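PDB 2JH3: ribosomal protein S2-related protein from Deinococcus radiodurans, which binds a [4Fe-4S] cluster and, with its chelatase-like fold, probably acts as a sirohydrochlorin ferrochelatase. Local coordinates for residues P140-L145 with G168-G172; E174-E178 with A192-S196; W198-V202 with A238-H242; V210-L216 with P246-H250. All blocks are in the same frame, centred on the assembly; numbering follows the deposited sequence.

Contact 1. Residues P140-L145 with G168-G172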
loop_
_atom_site.group_PDB
_atom_site.type_symbol
_atom_site.label_atom_id
_atom_site.label_comp_id
_atom_site.label_asym_id
_atom_site.label_seq_id
_atom_site.Cartn_x
_atom_site.Cartn_y
_atom_site.Cartn_z
ATOM N N PRO A 140 34.899 31.244 -24.799
ATOM C CA PRO A 140 34.070 30.407 -25.703
ATOM C C PRO A 140 34.655 30.047 -27.063
ATOM O O PRO A 140 34.457 28.917 -27.544
ATOM C CB PRO A 140 32.811 31.268 -25.914
ATOM C CG PRO A 140 32.667 32.003 -24.616
ATOM C CD PRO A 140 34.073 32.228 -24.069
ATOM N N ALA A 141 35.355 30.982 -27.702
ATOM C CA ALA A 141 35.872 30.718 -29.048
ATOM C C ALA A 141 36.992 29.655 -29.007
ATOM O O ALA A 141 37.319 29.035 -30.021
ATOM C CB ALA A 141 36.355 32.018 -29.712
ATOM N N ASP A 142 37.544 29.442 -27.810
ATOM C CA ASP A 142 38.443 28.290 -27.531
ATOM C C ASP A 142 37.735 26.911 -27.316
ATOM O O ASP A 142 38.430 25.890 -27.136
ATOM C CB ASP A 142 39.336 28.592 -26.287
ATOM C CG ASP A 142 40.375 29.739 -26.531
ATOM O OD1 ASP A 142 40.535 30.192 -27.681
ATOM O OD2 ASP A 142 41.044 30.170 -25.552
ATOM N N VAL A 143 36.389 26.867 -27.358
ATOM C CA VAL A 143 35.604 25.692 -26.960
ATOM C C VAL A 143 34.675 25.133 -28.066
ATOM O O VAL A 143 33.958 25.880 -28.733
ATOM C CB VAL A 143 34.800 26.030 -25.689
ATOM C CG1 VAL A 143 34.071 24.808 -25.130
ATOM C CG2 VAL A 143 35.742 26.526 -24.594
ATOM N N THR A 144 34.735 23.818 -28.316
ATOM C CA THR A 144 33.733 23.159 -29.164
ATOM C C THR A 144 32.551 22.767 -28.279
ATOM O O THR A 144 32.721 22.257 -27.147
ATOM C CB THR A 144 34.242 21.893 -29.946
ATOM O OG1 THR A 144 35.380 22.232 -30.695
ATOM C CG2 THR A 144 33.220 21.384 -30.922
ATOM N N LEU A 145 31.368 23.057 -28.841
ATOM C CA LEU A 145 30.067 22.929 -28.171
ATOM C C LEU A 145 29.511 21.613 -28.616
ATOM O O LEU A 145 29.267 21.431 -29.780
ATOM C CB LEU A 145 29.088 23.995 -28.677
ATOM C CG LEU A 145 27.962 24.418 -27.705
ATOM C CD1 LEU A 145 26.800 24.912 -28.445
ATOM C CD2 LEU A 145 27.599 23.404 -26.643
ATOM N N GLY A 168 28.576 31.862 -33.857
ATOM C CA GLY A 168 30.046 31.778 -33.834
ATOM C C GLY A 168 30.718 32.019 -32.511
ATOM O O GLY A 168 31.936 32.082 -32.426
ATOM N N GLN A 169 29.980 32.094 -31.433
ATOM C CA GLN A 169 30.641 32.307 -30.151
ATOM C C GLN A 169 31.605 31.163 -29.766
ATOM O O GLN A 169 32.482 31.328 -28.872
ATOM C CB GLN A 169 29.591 32.491 -29.059
ATOM C CG GLN A 169 30.109 33.245 -27.826
ATOM C CD GLN A 169 29.075 33.320 -26.672
ATOM O OE1 GLN A 169 28.205 32.440 -26.518
ATOM N NE2 GLN A 169 29.184 34.382 -25.851
ATOM N N PHE A 170 31.421 30.000 -30.398
ATOM C CA PHE A 170 32.160 28.788 -30.023
ATOM C C PHE A 170 32.984 28.347 -31.198
ATOM O O PHE A 170 32.673 28.670 -32.345
ATOM C CB PHE A 170 31.208 27.627 -29.565
ATOM C CG PHE A 170 30.385 27.969 -28.336
ATOM C CD1 PHE A 170 29.111 28.494 -28.468
ATOM C CD2 PHE A 170 30.901 27.781 -27.064
ATOM C CE1 PHE A 170 28.401 28.842 -27.378
ATOM C CE2 PHE A 170 30.176 28.145 -25.945
ATOM C CZ PHE A 170 28.919 28.693 -26.118
ATOM N N ALA A 171 33.975 27.517 -30.896
ATOM C CA ALA A 171 34.899 26.946 -31.899
ATOM C C ALA A 171 34.192 26.121 -32.926
ATOM O O ALA A 171 34.541 26.143 -34.087
ATOM C CB ALA A 171 36.004 26.101 -31.199
ATOM N N GLY A 172 33.201 25.349 -32.511
ATOM C CA GLY A 172 32.337 24.689 -33.468
ATOM C C GLY A 172 31.134 24.102 -32.718
ATOM O O GLY A 172 31.060 24.201 -31.493
#

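Contact 2. Residues E174-E178 with A192-S196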
loop_
_atom_site.group_PDB
_atom_site.type_symbol
_atom_site.label_atom_id
_atom_site.label_comp_id
_atom_site.label_asym_id
_atom_site.label_seq_id
_atom_site.Cartn_x
_atom_site.Cartn_y
_atom_site.Cartn_z
ATOM N N GLU A 174 28.661 20.492 -32.656
ATOM C CA GLU A 174 28.293 19.112 -33.080
ATOM C C GLU A 174 27.219 18.460 -32.156
ATOM O O GLU A 174 27.287 18.603 -30.931
ATOM C CB GLU A 174 29.543 18.219 -33.060
ATOM C CG GLU A 174 30.743 18.779 -33.871
ATOM C CD GLU A 174 30.443 18.919 -35.352
ATOM O OE1 GLU A 174 29.506 18.220 -35.839
ATOM O OE2 GLU A 174 31.131 19.742 -36.025
ATOM N N VAL A 175 26.310 17.704 -32.761
ATOM C CA VAL A 175 25.338 16.837 -32.061
ATOM C C VAL A 175 25.954 15.453 -31.845
ATOM O O VAL A 175 26.582 14.940 -32.721
ATOM C CB VAL A 175 23.973 16.683 -32.887
ATOM C CG1 VAL A 175 22.981 15.739 -32.227
ATOM C CG2 VAL A 175 23.324 18.053 -33.145
ATOM N N VAL A 176 25.800 14.890 -30.663
ATOM C CA VAL A 176 26.195 13.511 -30.375
ATOM C C VAL A 176 25.030 12.803 -29.649
ATOM O O VAL A 176 24.195 13.465 -29.050
ATOM C CB VAL A 176 27.491 13.433 -29.522
ATOM C CG1 VAL A 176 28.647 13.964 -30.297
ATOM C CG2 VAL A 176 27.363 14.197 -28.298
ATOM N N LEU A 177 25.031 11.467 -29.654
ATOM C CA LEU A 177 23.898 10.689 -29.199
ATOM C C LEU A 177 24.160 9.938 -27.913
ATOM O O LEU A 177 25.247 9.349 -27.720
ATOM C CB LEU A 177 23.529 9.646 -30.246
ATOM C CG LEU A 177 22.980 10.064 -31.589
ATOM C CD1 LEU A 177 22.305 8.848 -32.158
ATOM C CD2 LEU A 177 21.979 11.229 -31.483
ATOM N N GLU A 178 23.132 9.898 -27.064
ATOM C CA GLU A 178 23.134 9.018 -25.909
ATOM C C GLU A 178 23.427 7.571 -26.362
ATOM O O GLU A 178 23.095 7.180 -27.483
ATOM C CB GLU A 178 21.791 9.082 -25.205
ATOM C CG GLU A 178 21.692 10.167 -24.151
ATOM C CD GLU A 178 20.431 10.048 -23.286
ATOM O OE1 GLU A 178 19.362 9.665 -23.820
ATOM O OE2 GLU A 178 20.510 10.334 -22.075
ATOM N N ALA A 192 24.673 11.142 -36.672
ATOM C CA ALA A 192 25.518 11.859 -35.681
ATOM C C ALA A 192 26.179 10.798 -34.817
ATOM O O ALA A 192 25.672 9.691 -34.678
ATOM C CB ALA A 192 24.703 12.778 -34.784
ATOM N N VAL A 193 27.285 11.149 -34.190
ATOM C CA VAL A 193 28.176 10.124 -33.721
ATOM C C VAL A 193 27.745 9.877 -32.306
ATOM O O VAL A 193 27.167 10.754 -31.687
ATOM C CB VAL A 193 29.623 10.568 -33.903
ATOM C CG1 VAL A 193 29.743 11.302 -35.259
ATOM C CG2 VAL A 193 30.074 11.453 -32.816
ATOM N N PRO A 194 27.955 8.653 -31.809
ATOM C CA PRO A 194 27.611 8.468 -30.395
ATOM C C PRO A 194 28.525 9.327 -29.565
ATOM O O PRO A 194 29.587 9.756 -30.027
ATOM C CB PRO A 194 27.885 6.985 -30.142
ATOM C CG PRO A 194 28.001 6.364 -31.525
ATOM C CD PRO A 194 28.504 7.438 -32.425
ATOM N N LEU A 195 28.076 9.633 -28.365
ATOM C CA LEU A 195 28.905 10.342 -27.392
ATOM C C LEU A 195 30.229 9.616 -27.081
ATOM O O LEU A 195 31.218 10.260 -26.765
ATOM C CB LEU A 195 28.083 10.501 -26.108
ATOM C CG LEU A 195 28.749 11.131 -24.908
ATOM C CD1 LEU A 195 29.187 12.532 -25.178
ATOM C CD2 LEU A 195 27.824 11.100 -23.684
ATOM N N SER A 196 30.224 8.279 -27.144
ATOM C CA SER A 196 31.426 7.458 -26.931
ATOM C C SER A 196 32.496 7.686 -28.028
ATOM O O SER A 196 33.626 7.294 -27.877
ATOM C CB SER A 196 31.031 5.993 -26.792
ATOM O OG SER A 196 30.585 5.515 -28.026
#

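Contact 3. Residues W198-V202 with A238-H242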
loop_
_atom_site.group_PDB
_atom_site.type_symbol
_atom_site.label_atom_id
_atom_site.label_comp_id
_atom_site.label_asym_id
_atom_site.label_seq_id
_atom_site.Cartn_x
_atom_site.Cartn_y
_atom_site.Cartn_z
ATOM N N TRP A 198 32.926 11.061 -29.136
ATOM C CA TRP A 198 32.863 12.544 -29.245
ATOM C C TRP A 198 34.147 13.253 -29.713
ATOM O O TRP A 198 34.057 14.242 -30.426
ATOM C CB TRP A 198 32.352 13.204 -27.936
ATOM C CG TRP A 198 33.281 13.192 -26.753
ATOM C CD1 TRP A 198 33.243 12.328 -25.690
ATOM C CD2 TRP A 198 34.336 14.121 -26.465
ATOM N NE1 TRP A 198 34.238 12.618 -24.786
ATOM C CE2 TRP A 198 34.928 13.718 -25.236
ATOM C CE3 TRP A 198 34.909 15.187 -27.168
ATOM C CZ2 TRP A 198 36.053 14.367 -24.686
ATOM C CZ3 TRP A 198 36.007 15.826 -26.623
ATOM C CH2 TRP A 198 36.583 15.409 -25.399
ATOM N N PRO A 199 35.339 12.807 -29.274
ATOM C CA PRO A 199 36.541 13.510 -29.741
ATOM C C PRO A 199 36.758 13.455 -31.293
ATOM O O PRO A 199 37.465 14.305 -31.831
ATOM C CB PRO A 199 37.662 12.819 -28.948
ATOM C CG PRO A 199 36.956 12.123 -27.784
ATOM C CD PRO A 199 35.686 11.705 -28.355
ATOM N N SER A 200 36.125 12.502 -31.989
ATOM C CA SER A 200 36.117 12.460 -33.458
ATOM C C SER A 200 35.460 13.692 -34.103
ATOM O O SER A 200 35.592 13.908 -35.329
ATOM C CB SER A 200 35.368 11.230 -33.951
ATOM O OG SER A 200 33.960 11.348 -33.812
ATOM N N ARG A 201 34.763 14.498 -33.292
ATOM C CA ARG A 201 34.043 15.665 -33.791
ATOM C C ARG A 201 34.559 16.966 -33.193
ATOM O O ARG A 201 33.903 17.982 -33.260
ATOM C CB ARG A 201 32.535 15.499 -33.520
ATOM C CG ARG A 201 31.806 14.580 -34.515
ATOM C CD ARG A 201 31.888 15.151 -35.987
ATOM N NE ARG A 201 31.042 14.353 -36.871
ATOM C CZ ARG A 201 31.410 13.188 -37.397
ATOM N NH1 ARG A 201 32.627 12.716 -37.142
ATOM N NH2 ARG A 201 30.562 12.478 -38.158
ATOM N N VAL A 202 35.731 16.958 -32.599
ATOM C CA VAL A 202 36.225 18.159 -31.938
ATOM C C VAL A 202 37.618 18.412 -32.445
ATOM O O VAL A 202 38.476 17.520 -32.363
ATOM C CB VAL A 202 36.265 18.004 -30.403
ATOM C CG1 VAL A 202 37.035 19.145 -29.721
ATOM C CG2 VAL A 202 34.872 17.927 -29.853
ATOM N N ALA A 238 42.211 12.950 -26.382
ATOM C CA ALA A 238 41.041 13.890 -26.353
ATOM C C ALA A 238 41.349 15.115 -25.477
ATOM O O ALA A 238 42.012 14.967 -24.453
ATOM C CB ALA A 238 39.839 13.176 -25.811
ATOM N N PRO A 239 40.829 16.331 -25.841
ATOM C CA PRO A 239 40.979 17.517 -24.974
ATOM C C PRO A 239 40.075 17.478 -23.762
ATOM O O PRO A 239 39.210 16.589 -23.664
ATOM C CB PRO A 239 40.566 18.679 -25.882
ATOM C CG PRO A 239 39.731 18.091 -26.956
ATOM C CD PRO A 239 40.053 16.621 -27.064
ATOM N N PRO A 240 40.233 18.441 -22.837
ATOM C CA PRO A 240 39.391 18.422 -21.641
ATOM C C PRO A 240 37.904 18.703 -22.003
ATOM O O PRO A 240 37.621 19.511 -22.863
ATOM C CB PRO A 240 39.968 19.536 -20.755
ATOM C CG PRO A 240 40.944 20.285 -21.598
ATOM C CD PRO A 240 41.131 19.605 -22.902
ATOM N N LEU A 241 36.995 17.966 -21.375
ATOM C CA LEU A 241 35.539 18.113 -21.607
ATOM C C LEU A 241 34.894 18.654 -20.351
ATOM O O LEU A 241 34.920 17.988 -19.315
ATOM C CB LEU A 241 34.887 16.768 -21.906
ATOM C CG LEU A 241 33.403 16.891 -22.302
ATOM C CD1 LEU A 241 33.241 17.676 -23.593
ATOM C CD2 LEU A 241 32.805 15.507 -22.464
ATOM N N HIS A 242 34.273 19.818 -20.452
ATOM C CA HIS A 242 33.397 20.266 -19.369
ATOM C C HIS A 242 31.932 19.799 -19.594
ATOM O O HIS A 242 31.317 20.055 -20.628
ATOM C CB HIS A 242 33.514 21.772 -19.198
ATOM C CG HIS A 242 34.929 22.259 -19.252
ATOM N ND1 HIS A 242 35.789 22.169 -18.174
ATOM C CD2 HIS A 242 35.639 22.800 -20.268
ATOM C CE1 HIS A 242 36.970 22.659 -18.530
ATOM N NE2 HIS A 242 36.905 23.041 -19.796
#

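Contact 4. Residues V210-L216 with P246-H250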
loop_
_atom_site.group_PDB
_atom_site.type_symbol
_atom_site.label_atom_id
_atom_site.label_comp_id
_atom_site.label_asym_id
_atom_site.label_seq_id
_atom_site.Cartn_x
_atom_site.Cartn_y
_atom_site.Cartn_z
ATOM N N VAL A 210 26.606 20.008 -23.559
ATOM C CA VAL A 210 25.251 20.362 -23.101
ATOM C C VAL A 210 24.221 19.306 -23.567
ATOM O O VAL A 210 23.879 19.197 -24.746
ATOM C CB VAL A 210 24.852 21.824 -23.482
ATOM C CG1 VAL A 210 23.339 22.164 -23.096
ATOM C CG2 VAL A 210 25.788 22.788 -22.786
ATOM N N PRO A 211 23.723 18.542 -22.615
ATOM C CA PRO A 211 22.590 17.684 -22.813
ATOM C C PRO A 211 21.298 18.425 -23.149
ATOM O O PRO A 211 20.820 19.280 -22.339
ATOM C CB PRO A 211 22.466 16.947 -21.467
ATOM C CG PRO A 211 23.830 17.108 -20.823
ATOM C CD PRO A 211 24.199 18.478 -21.220
ATOM N N PHE A 212 20.772 18.158 -24.348
ATOM C CA PHE A 212 19.466 18.754 -24.810
ATOM C C PHE A 212 18.324 17.896 -24.251
ATOM O O PHE A 212 17.643 17.224 -24.979
ATOM C CB PHE A 212 19.383 18.780 -26.320
ATOM C CG PHE A 212 18.243 19.596 -26.854
ATOM C CD1 PHE A 212 18.224 20.972 -26.667
ATOM C CD2 PHE A 212 17.248 19.017 -27.655
ATOM C CE1 PHE A 212 17.203 21.769 -27.209
ATOM C CE2 PHE A 212 16.243 19.815 -28.178
ATOM C CZ PHE A 212 16.239 21.201 -27.953
ATOM N N LEU A 213 18.208 17.911 -22.931
ATOM C CA LEU A 213 17.293 17.071 -22.150
ATOM C C LEU A 213 16.579 17.945 -21.117
ATOM O O LEU A 213 17.165 18.897 -20.573
ATOM C CB LEU A 213 18.136 16.031 -21.357
ATOM C CG LEU A 213 18.535 14.683 -21.931
ATOM C CD1 LEU A 213 18.189 14.463 -23.345
ATOM C CD2 LEU A 213 19.996 14.428 -21.634
ATOM N N THR A 214 15.327 17.600 -20.787
ATOM C CA THR A 214 14.677 18.279 -19.667
ATOM C C THR A 214 15.346 17.895 -18.381
ATOM O O THR A 214 15.475 18.718 -17.471
ATOM C CB THR A 214 13.174 17.927 -19.537
ATOM O OG1 THR A 214 13.025 16.511 -19.535
ATOM C CG2 THR A 214 12.374 18.525 -20.674
ATOM N N HIS A 215 15.748 16.635 -18.289
ATOM C CA HIS A 215 16.351 16.100 -17.064
ATOM C C HIS A 215 17.276 14.971 -17.408
ATOM O O HIS A 215 17.338 14.510 -18.550
ATOM C CB HIS A 215 15.277 15.554 -16.100
ATOM C CG HIS A 215 14.432 14.506 -16.731
ATOM N ND1 HIS A 215 13.560 14.792 -17.770
ATOM C CD2 HIS A 215 14.387 13.177 -16.551
ATOM C CE1 HIS A 215 12.982 13.675 -18.169
ATOM N NE2 HIS A 215 13.476 12.678 -17.452
ATOM N N LEU A 216 17.973 14.506 -16.375
ATOM C CA LEU A 216 18.836 13.353 -16.505
ATOM C C LEU A 216 18.636 12.433 -15.310
ATOM O O LEU A 216 19.080 12.732 -14.193
ATOM C CB LEU A 216 20.299 13.829 -16.616
ATOM C CG LEU A 216 21.280 12.841 -17.250
ATOM C CD1 LEU A 216 20.885 12.487 -18.654
ATOM C CD2 LEU A 216 22.652 13.451 -17.221
ATOM N N PRO A 246 21.566 19.280 -17.865
ATOM C CA PRO A 246 20.539 19.338 -18.882
ATOM C C PRO A 246 20.044 20.720 -19.024
ATOM O O PRO A 246 19.872 21.405 -18.018
ATOM C CB PRO A 246 19.444 18.444 -18.326
ATOM C CG PRO A 246 20.078 17.565 -17.479
ATOM C CD PRO A 246 21.185 18.344 -16.805
ATOM N N VAL A 247 19.823 21.142 -20.257
ATOM C CA VAL A 247 19.494 22.511 -20.534
ATOM C C VAL A 247 18.142 22.863 -19.912
ATOM O O VAL A 247 17.918 24.013 -19.491
ATOM C CB VAL A 247 19.470 22.813 -22.041
ATOM C CG1 VAL A 247 18.371 22.047 -22.790
ATOM C CG2 VAL A 247 19.278 24.285 -22.276
ATOM N N GLY A 248 17.286 21.845 -19.805
ATOM C CA GLY A 248 15.934 21.992 -19.266
ATOM C C GLY A 248 15.952 22.547 -17.864
ATOM O O GLY A 248 14.946 23.038 -17.408
ATOM N N GLU A 249 17.085 22.466 -17.169
ATOM C CA GLU A 249 17.137 22.919 -15.805
ATOM C C GLU A 249 17.692 24.362 -15.698
ATOM O O GLU A 249 17.770 24.925 -14.610
ATOM C CB GLU A 249 17.962 21.940 -14.955
ATOM C CG GLU A 249 17.803 20.398 -15.280
ATOM C CD GLU A 249 16.549 19.712 -14.702
ATOM O OE1 GLU A 249 15.476 20.361 -14.695
ATOM O OE2 GLU A 249 16.632 18.518 -14.271
ATOM N N HIS A 250 18.007 24.992 -16.820
ATOM C CA HIS A 250 18.569 26.314 -16.812
ATOM C C HIS A 250 17.479 27.441 -16.697
ATOM O O HIS A 250 16.479 27.405 -17.370
ATOM C CB HIS A 250 19.403 26.501 -18.087
ATOM C CG HIS A 250 20.377 27.637 -18.009
ATOM N ND1 HIS A 250 20.104 28.901 -18.494
ATOM C CD2 HIS A 250 21.632 27.698 -17.494
ATOM C CE1 HIS A 250 21.127 29.699 -18.250
ATOM N NE2 HIS A 250 22.068 28.995 -17.638
HETATM O O HOH W 1 18.238 15.681 -13.745
#

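Contact 1. Residues P140-L145 with G168-G172
Phe-170 and Leu-145 meet face-on: CG of Leu-145 lies over the middle of the phenyl ring, 4.3 Å from its centroid and 9° off the ring normal, a CH-pi contact. The backbone O of Val-143 sits at the edge of the same ring, in its plane, and CB of Pro-140 reaches CE2 of Phe-170. CG of Phe-170 stands anti to its own carbonyl carbon (chi1 -62°), which turns the ring back between Pro-140 and Leu-145. Swapping Phe-170 for an alanine would probably leave Leu-145 CG without its aromatic partner and open a gap beside Pro-140 CB. The main chains also hold the two segments together. Ala-171 N donates to Val-143 O over 2.7 Å, from above the carbonyl plane and with a bent N-H...O angle of 144°. The bond from Leu-145 N to Gly-172 O, 2.9 Å long, is straighter. Around the turn, CA of Phe-170 points its hydrogen at Pro-140 O (3.4 Å), an acceptor that also takes the N-H of Val-143 in the short 3-10 turn 140-142. CB of Ala-171 packs against two carbonyl oxygens, 3.2 Å from Val-143 O and 3.4 Å from Ala-141 O. Gln-169 lays its CG near Pro-140 CB, and its OE1 is hydrogen-bonded to NH1 of Arg-131. The contact brings the entrance of strand 144-149 beside the loop that leads from helix 155-167 into the parallel strand 172-177, as in a beta-alpha-beta crossover. Helix 122-133 touches it through Ile-126 on Leu-145 and Ala-130 on Phe-170, while strand 207-211 contributes Val-208 against Val-143 and Leu-145.

Contact 2. Residues E174-E178 with A192-S196
Leu-177 uses both its backbone polar atoms on the segment 192-196. Its N donates to Val-193 O over 3.0 Å, a bent bond with an N-H...O angle of 144°, and its O receives the N-H of Leu-195 at 2.9 Å and a straighter 165°. In each case the donor lies about 20° from the acceptor's carbonyl plane. Val-193 O takes a further, weaker approach from CA of Val-176, a bent CA-H...O contact with carbon and oxygen 3.2 Å apart. The ring of Pro-194, lying between the two bonded residues, leaves that position no N-H to donate. Val-193 N, by contrast, is buried here without a partner in the model. This is the border of a parallel sheet in the second of two CbiX-type, chelatase-like segments of the chain: 193-194 is an outermost strand, short and weakly bonded, and the other side of 172-177 is bonded to strand 144-149, where Val-176 makes backbone hydrogen bonds with Leu-147 and Ala-149. Apolar side chains fill in around the bonds. CG1 of Val-176 meets CG2 of Val-193 at 3.8 Å, and its other branch, CG2, set between backbone N and carbonyl carbon, meets CD1 of Leu-195 at 4.0 Å. CB of Ala-192 rests 3.5 Å from Val-175 O, while Leu-195 also packs on Leu-148 of strand 144-149 and on Ala-227 of helix 218-234.

Contact 3. Residues W198-V202 with A238-H242
Trp-198 presents its indole to Ala-238, Pro-239 and Leu-241, joining the end of a 3-10 segment at 198-200 to the approach of strand 241-243, an outermost strand of the parallel sheet in this chelatase-like domain. The ring is sandwiched. Over one face CG of its own neighbour Pro-199 lies 3.5 Å above the plane; over the opposite face CD2 of Leu-241 makes a CH-pi contact, 4.2 Å from the centroid of the five-membered ring and 27° off its normal. Leu-241 and the indole run antiparallel alongside one another, so that the leucine CB comes against CZ2 of Trp-198 while CD2 reaches back toward CE2 and NE1. With chi1 at 71°, CG of Trp-198 sits between its backbone N and carbonyl carbon, and this folds the indole over Pro-199. At the rim, CD of Pro-239 touches CH2 of Trp-198 at 4.0 Å, and CG2 of Val-202 lies in the ring plane. The other branch of Val-202, CG1, is anti to the backbone N and obliquely meets CG of Pro-239. Leu-228 of helix 218-234 and Leu-146 of strand 144-149 each pack on both Trp-198 and Leu-241. CB of Ala-238 nestles against Pro-199, 3.6 Å from its CG, whereas segment 238-242 comes closest to the indole with a backbone oxygen: Pro-239 O lies in the ring plane at its edge, 3.4 Å from CH2 of Trp-198.

Contact 4. Residues V210-L216 with P246-H250
Glu-249 and Val-247 reach the segment 210-216 through their torsions. In Glu-249, CG stands anti to the carbonyl carbon and the chain bends at chi2 (-80°), which swings the carboxylate back beside Thr-214 O; all three oxygens are acceptors and form no bond with one another. In Val-247, chi1 of 64° puts CG1 between backbone N and carbonyl carbon, against CA and CD1 of Phe-212, both 4.0 Å away. CB of Val-247 meanwhile meets CG1 of Val-210, the two side chains crossing at about a right angle. Two backbone bonds fix the segments: Val-247 N to Pro-211 O, 3.0 Å, and Gly-248 N to Leu-213 O, also 3.0 Å. Phe-212 centres an inverse gamma turn with a weak bond from Leu-213 N to Pro-211 O, so Pro-211 O receives two donors. The contact joins the C-terminal ends of two neighbouring parallel strands, 207-211 and 241-243, where the chain leaves the sheet of the second chelatase-like unit. Pro-246 packs on the chain at 213-216, its CB 3.2 Å from Leu-213 O and its CG 3.8 Å from Leu-216 CB. Gly-248 passes so near Thr-214 that a CB there would clash with Thr-214 CA and Leu-213 O. A water accepts from Leu-216 N at 2.9 Å and donates weakly to Glu-249 OE2, which also forms a long, weak ion pair with Arg-21. Putting an alanine at Glu-249 would probably leave that water held less firmly at Leu-216 N and Arg-21 without this distant counter-charge. His-215 touches Glu-18 and Ser-19 of helix 18-35.

How the contacts relate
All four contacts reach one five-stranded parallel sheet, ordered 193-194, 172-177, 144-149, 207-211, 241-243. Along the chain contact 1 closes before contact 2 opens, and contact 2 before contacts 3 and 4, whose segments alternate. Contacts 2 and 3 have centres about 11 Å apart and touch where Arg-201 packs on Val-193 and Glu-174; the centres of contacts 1 and 3 are about 12 Å apart, with Thr-144 against Val-202. Contacts 1 and 2, about 17 Å apart between centres, meet through a probable hydrogen bond from Glu-174 N to Leu-145 O. The centre of contact 4 lies about 20 Å from that of contact 3, and contact 4 reaches helix 18-35, linking this sheet's domain to the N-terminal part of the chain.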